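Local coordinates for protein CooT (Carboxydothermus hydrogenoformans, PDB 6FAN) that probably serves as a nickel chaperone in the maturation of carbon monoxide dehydrogenase, at residues 3-14 / 54-62. Residues are numbered along the deposited sequence; the frame is centred on the assembly and turned at random.
Sequences EASAFIVNGDKE and DHRILLERE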
ATOM      1  N   GLU E   3      -8.539  -5.157   6.566  1.00 67.68           N
ATOM      2  CA  GLU E   3      -7.841  -4.028   7.097  1.00 66.64           C
ATOM      3  C   GLU E   3      -6.531  -4.443   7.752  1.00 65.97           C
ATOM      4  O   GLU E   3      -6.381  -5.485   8.393  1.00 57.51           O
ATOM      5  CB  GLU E   3      -8.739  -3.298   8.109  1.00 76.33           C
ATOM      6  CG  GLU E   3     -10.288  -3.329   8.003  1.00 85.67           C
ATOM      7  CD  GLU E   3     -10.870  -4.654   8.443  1.00 83.70           C
ATOM      8  OE1 GLU E   3     -11.706  -5.240   7.725  1.00 92.67           O
ATOM      9  OE2 GLU E   3     -10.577  -5.064   9.585  1.00 87.48           O
ATOM     10  N   ALA E   4      -5.512  -3.609   7.583  1.00 56.92           N
ATOM     11  CA  ALA E   4      -4.119  -3.918   8.005  1.00 39.86           C
ATOM     12  C   ALA E   4      -3.767  -2.733   8.943  1.00 41.55           C
ATOM     13  O   ALA E   4      -4.371  -1.635   8.819  1.00 44.59           O
ATOM     14  CB  ALA E   4      -3.279  -3.822   6.780  1.00 37.29           C
ATOM     15  N   SER E   5      -2.852  -2.988   9.879  1.00 34.49           N
ATOM     16  CA  SER E   5      -2.349  -1.937  10.713  1.00 34.72           C
ATOM     17  C   SER E   5      -1.174  -1.211  10.076  1.00 32.15           C
ATOM     18  O   SER E   5      -0.256  -1.844   9.494  1.00 32.43           O
ATOM     19  CB  SER E   5      -1.932  -2.543  12.058  1.00 31.28           C
ATOM     20  OG  SER E   5      -3.095  -2.965  12.736  1.00 37.62           O
ATOM     21  N   ALA E   6      -1.166   0.143  10.207  1.00 29.23           N
ATOM     22  CA  ALA E   6      -0.001   0.927   9.757  1.00 28.61           C
ATOM     23  C   ALA E   6       0.976   1.190  10.912  1.00 28.98           C
ATOM     24  O   ALA E   6       0.554   1.583  12.000  1.00 31.97           O
ATOM     25  CB  ALA E   6      -0.490   2.234   9.165  1.00 28.26           C
ATOM     26  N   PHE E   7       2.252   1.015  10.651  1.00 33.13           N
ATOM     27  CA  PHE E   7       3.321   1.234  11.638  1.00 34.34           C
ATOM     28  C   PHE E   7       4.326   2.248  11.112  1.00 38.51           C
ATOM     29  O   PHE E   7       4.580   2.278   9.897  1.00 40.56           O
ATOM     30  CB  PHE E   7       4.067  -0.068  11.923  1.00 33.25           C
ATOM     31  CG  PHE E   7       3.217  -1.135  12.541  1.00 36.54           C
ATOM     32  CD1 PHE E   7       3.167  -1.287  13.959  1.00 40.44           C
ATOM     33  CD2 PHE E   7       2.411  -2.007  11.746  1.00 35.41           C
ATOM     34  CE1 PHE E   7       2.369  -2.293  14.548  1.00 31.68           C
ATOM     35  CE2 PHE E   7       1.617  -2.994  12.371  1.00 34.62           C
ATOM     36  CZ  PHE E   7       1.614  -3.132  13.757  1.00 32.95           C
ATOM     37  N   ILE E   8       4.888   3.049  12.012  1.00 35.38           N
ATOM     38  CA  ILE E   8       6.034   3.915  11.658  1.00 35.81           C
ATOM     39  C   ILE E   8       7.296   3.165  12.047  1.00 43.78           C
ATOM     40  O   ILE E   8       7.418   2.704  13.193  1.00 49.04           O
ATOM     41  CB  ILE E   8       6.015   5.291  12.366  1.00 37.25           C
ATOM     42  CG1 ILE E   8       4.716   6.036  12.173  1.00 37.33           C
ATOM     43  CG2 ILE E   8       7.228   6.090  11.959  1.00 36.94           C
ATOM     44  CD1 ILE E   8       4.256   6.250  10.727  1.00 44.30           C
ATOM     45  N   VAL E   9       8.216   3.023  11.103  1.00 45.14           N
ATOM     46  CA  VAL E   9       9.444   2.281  11.338  1.00 57.61           C
ATOM     47  C   VAL E   9      10.646   3.254  11.403  1.00 59.10           C
ATOM     48  O   VAL E   9      10.957   3.948  10.411  1.00 69.45           O
ATOM     49  CB  VAL E   9       9.660   1.120  10.311  1.00 51.42           C
ATOM     50  CG1 VAL E   9      11.107   0.606  10.334  1.00 55.81           C
ATOM     51  CG2 VAL E   9       8.655  -0.011  10.479  1.00 50.90           C
ATOM     52  N   ASN E  10      11.242   3.343  12.578  1.00 55.88           N
ATOM     53  CA  ASN E  10      12.508   4.085  12.721  0.50 58.19           C
ATOM     54  C   ASN E  10      13.622   3.082  13.087  1.00 56.66           C
ATOM     55  O   ASN E  10      13.724   2.685  14.267  1.00 67.46           O
ATOM     56  CB  ASN E  10      12.377   5.181  13.811  0.50 54.20           C
ATOM     57  CG  ASN E  10      11.086   6.014  13.745  0.50 52.47           C
ATOM     58  OD1 ASN E  10      11.042   7.003  13.023  0.50 56.39           O
ATOM     59  ND2 ASN E  10      10.070   5.678  14.566  0.50 48.64           N
ATOM     60  N   GLY E  11      14.416   2.687  12.115  1.00 58.54           N
ATOM     61  CA  GLY E  11      15.445   1.671  12.303  1.00 55.57           C
ATOM     62  C   GLY E  11      14.849   0.326  12.651  1.00 57.82           C
ATOM     63  O   GLY E  11      14.185  -0.247  11.819  1.00 58.80           O
ATOM     64  N   ASP E  12      15.056  -0.142  13.889  1.00 52.10           N
ATOM     65  CA  ASP E  12      14.448  -1.384  14.393  1.00 55.53           C
ATOM     66  C   ASP E  12      13.174  -1.172  15.223  1.00 54.41           C
ATOM     67  O   ASP E  12      12.510  -2.138  15.591  1.00 60.50           O
ATOM     68  CB  ASP E  12      15.472  -2.185  15.210  1.00 57.19           C
ATOM     69  CG  ASP E  12      16.662  -2.658  14.377  1.00 64.24           C
ATOM     70  OD1 ASP E  12      16.501  -3.240  13.275  1.00 66.60           O
ATOM     71  OD2 ASP E  12      17.782  -2.463  14.868  1.00 59.39           O
ATOM     72  N   LYS E  13      12.828   0.080  15.511  1.00 53.82           N
ATOM     73  CA  LYS E  13      11.622   0.394  16.258  1.00 60.50           C
ATOM     74  C   LYS E  13      10.393   0.528  15.343  1.00 56.72           C
ATOM     75  O   LYS E  13      10.483   1.039  14.226  1.00 57.45           O
ATOM     76  CB  LYS E  13      11.833   1.652  17.109  1.00 63.73           C
ATOM     77  CG  LYS E  13      12.253   1.325  18.527  1.00 76.70           C
ATOM     78  N   GLU E  14       9.257  -0.002  15.803  1.00 63.10           N
ATOM     79  CA  GLU E  14       7.955   0.079  15.159  1.00 49.78           C
ATOM     80  C   GLU E  14       6.975   0.690  16.135  1.00 49.13           C
ATOM     81  O   GLU E  14       6.805   0.179  17.259  1.00 54.06           O
ATOM     82  CB  GLU E  14       7.413  -1.316  14.814  1.00 42.12           C
ATOM     83  CG  GLU E  14       8.170  -1.992  13.698  1.00 44.21           C
ATOM     84  CD  GLU E  14       7.628  -3.290  13.282  1.00 51.02           C
ATOM     85  OE1 GLU E  14       6.573  -3.702  13.818  1.00 51.03           O
ATOM     86  OE2 GLU E  14       8.243  -3.865  12.367  1.00 52.39           O
ATOM     87  N   ASP E  54       0.407 -10.629   6.434  1.00 28.67           N
ATOM     88  CA  ASP E  54       0.654 -10.320   7.835  1.00 37.84           C
ATOM     89  C   ASP E  54      -0.003  -9.029   8.373  1.00 36.96           C
ATOM     90  O   ASP E  54       0.307  -8.608   9.477  1.00 36.75           O
ATOM     91  CB  ASP E  54       2.154 -10.306   8.102  1.00 36.50           C
ATOM     92  CG  ASP E  54       2.833 -11.644   7.792  1.00 44.42           C
ATOM     93  OD1 ASP E  54       2.144 -12.687   7.787  1.00 43.65           O
ATOM     94  OD2 ASP E  54       4.065 -11.638   7.570  1.00 41.16           O
ATOM     95  N   HIS E  55      -0.901  -8.436   7.614  1.00 35.39           N
ATOM     96  CA  HIS E  55      -1.716  -7.245   8.030  1.00 45.64           C
ATOM     97  C   HIS E  55      -0.887  -6.037   8.379  1.00 37.75           C
ATOM     98  O   HIS E  55      -1.201  -5.371   9.341  1.00 35.48           O
ATOM     99  CB  HIS E  55      -2.697  -7.611   9.188  1.00 45.46           C
ATOM    100  CG  HIS E  55      -3.561  -8.801   8.898  1.00 59.34           C
ATOM    101  ND1 HIS E  55      -4.481  -8.827   7.871  1.00 66.61           N
ATOM    102  CD2 HIS E  55      -3.557 -10.042   9.434  1.00 56.43           C
ATOM    103  CE1 HIS E  55      -5.072 -10.011   7.843  1.00 62.58           C
ATOM    104  NE2 HIS E  55      -4.526 -10.768   8.781  1.00 69.41           N
ATOM    105  N   ARG E  56       0.177  -5.768   7.621  1.00 33.53           N
ATOM    106  CA  ARG E  56       1.136  -4.684   7.973  1.00 33.47           C
ATOM    107  C   ARG E  56       1.368  -3.682   6.828  1.00 35.12           C
ATOM    108  O   ARG E  56       1.630  -4.077   5.691  1.00 28.25           O
ATOM    109  CB  ARG E  56       2.464  -5.244   8.453  1.00 33.43           C
ATOM    110  CG  ARG E  56       2.360  -5.999   9.754  1.00 40.57           C
ATOM    111  CD  ARG E  56       3.507  -7.035   9.997  1.00 42.14           C
ATOM    112  NE  ARG E  56       4.867  -6.535   9.970  1.00 40.73           N
ATOM    113  CZ  ARG E  56       5.432  -5.801  10.934  1.00 44.33           C
ATOM    114  NH1 ARG E  56       4.760  -5.432  12.040  1.00 45.85           N
ATOM    115  NH2 ARG E  56       6.694  -5.404  10.781  1.00 41.85           N
ATOM    116  N   ILE E  57       1.264  -2.393   7.178  1.00 31.71           N
ATOM    117  CA  ILE E  57       1.660  -1.320   6.275  1.00 27.78           C
ATOM    118  C   ILE E  57       2.830  -0.634   7.013  1.00 28.57           C
ATOM    119  O   ILE E  57       2.624  -0.088   8.080  1.00 29.86           O
ATOM    120  CB  ILE E  57       0.525  -0.295   6.043  1.00 26.85           C
ATOM    121  CG1 ILE E  57      -0.695  -0.961   5.367  1.00 27.43           C
ATOM    122  CG2 ILE E  57       1.058   0.871   5.191  1.00 24.81           C
ATOM    123  CD1 ILE E  57      -2.025  -0.153   5.548  1.00 29.34           C
ATOM    124  N   LEU E  58       4.034  -0.656   6.443  1.00 30.79           N
ATOM    125  CA  LEU E  58       5.189  -0.057   7.095  1.00 32.24           C
ATOM    126  C   LEU E  58       5.565   1.226   6.414  1.00 31.11           C
ATOM    127  O   LEU E  58       5.811   1.244   5.217  1.00 29.94           O
ATOM    128  CB  LEU E  58       6.395  -1.008   7.117  1.00 28.65           C
ATOM    129  CG  LEU E  58       6.124  -2.431   7.633  1.00 35.94           C
ATOM    130  CD1 LEU E  58       7.529  -3.067   7.800  1.00 38.35           C
ATOM    131  CD2 LEU E  58       5.392  -2.445   8.976  1.00 33.79           C
ATOM    132  N   LEU E  59       5.576   2.279   7.221  1.00 27.84           N
ATOM    133  CA  LEU E  59       5.800   3.647   6.779  1.00 35.00           C
ATOM    134  C   LEU E  59       7.115   4.168   7.366  1.00 39.48           C
ATOM    135  O   LEU E  59       7.512   3.759   8.462  1.00 42.09           O
ATOM    136  CB  LEU E  59       4.631   4.535   7.255  1.00 31.57           C
ATOM    137  CG  LEU E  59       3.214   4.137   6.845  1.00 33.07           C
ATOM    138  CD1 LEU E  59       2.152   5.050   7.423  1.00 29.69           C
ATOM    139  CD2 LEU E  59       3.103   3.995   5.340  1.00 28.46           C
ATOM    140  N   GLU E  60       7.804   5.036   6.613  1.00 41.45           N
ATOM    141  CA  GLU E  60       8.994   5.734   7.130  1.00 45.44           C
ATOM    142  C   GLU E  60       8.785   7.228   6.976  1.00 43.47           C
ATOM    143  O   GLU E  60       8.430   7.682   5.887  1.00 40.68           O
ATOM    144  CB  GLU E  60      10.228   5.288   6.334  1.00 46.25           C
ATOM    145  CG  GLU E  60      11.585   5.348   7.040  1.00 64.88           C
ATOM    146  CD  GLU E  60      12.526   4.202   6.599  1.00 74.39           C
ATOM    147  OE1 GLU E  60      12.012   3.078   6.698  1.00 67.45           O
ATOM    148  OE2 GLU E  60      13.718   4.421   6.202  1.00 70.66           O
ATOM    149  N   ARG E  61       8.953   7.996   8.064  1.00 46.14           N
ATOM    150  CA  ARG E  61       8.820   9.462   8.018  1.00 47.72           C
ATOM    151  C   ARG E  61       9.756  10.141   7.022  1.00 46.22           C
ATOM    152  O   ARG E  61      10.839   9.621   6.769  1.00 53.85           O
ATOM    153  CB  ARG E  61       8.966  10.102   9.391  1.00 49.21           C
ATOM    154  CG  ARG E  61       7.887   9.702  10.394  1.00 51.08           C
ATOM    155  CD  ARG E  61       8.080  10.555  11.641  1.00 56.43           C
ATOM    156  NE  ARG E  61       7.118  10.231  12.679  1.00 52.92           N
ATOM    157  CZ  ARG E  61       5.918  10.784  12.779  1.00 58.32           C
ATOM    158  NH1 ARG E  61       5.512  11.670  11.874  1.00 61.93           N
ATOM    159  NH2 ARG E  61       5.092  10.413  13.755  1.00 54.10           N
ATOM    160  N   GLU E  62       9.300  11.257   6.452  1.00 53.21           N
ATOM    161  CA  GLU E  62      10.197  12.128   5.645  1.00 66.64           C
ATOM    162  C   GLU E  62      10.323  13.478   6.302  1.00 66.38           C
ATOM    163  O   GLU E  62      10.819  13.578   7.430  1.00 61.66           O
ATOM    164  CB  GLU E  62       9.722  12.282   4.232  1.00 72.91           C
ATOM    165  CG  GLU E  62       9.857  11.036   3.383  1.00 70.32           C
ATOM    166  CD  GLU E  62       8.936  11.101   2.175  1.00 83.38           C
ATOM    167  OE1 GLU E  62       8.011  11.964   2.144  1.00 87.36           O
ATOM    168  OE2 GLU E  62       9.130  10.292   1.229  1.00 79.10           O
TER
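The parallel pairing of strands 4-10 and 56-61, at the middle of a mixed beta sheet, brings the first and last strands of the chain together. S5 N donates to H55 O from above the carbonyl plane, beside the G1 beta bulge of H55 and R56. Further on, F7 N meets I57 O (2.8 Å) and V9 N meets L59 O, while S5 O and F7 O receive I57 N and L59 N. On one face A6, its short side chain letting I57 and L59 come close, sets its CB 4.1 Å from I57 CB, and I8 CD1 lies 3.9 Å from L59 CB; branched aliphatic I57, I8 and L59 suit this buried face, which L31, L33 and I43 help to line. The opposite face, with S5, F7, R56 and L58, is mixed in character. R56, bent at chi3 (57°), makes a two-pronged, end-on salt bridge to E14, NH2 to OE2 at 2.7 Å and NH1 to OE1 at 3.1 Å, guanidinium and carboxylate planes 29° apart. Its NH1 also sits over the rim of the F7 ring, 4.0 Å from CE2, at most a weak cation-pi attraction. L58 CD2 packs 4.0 Å from F7 CB, near the rim of one face of the R56 guanidinium, from the same strand. Since R56 NE pairs with E51, a leucine here would probably leave both glutamates without their cationic mate.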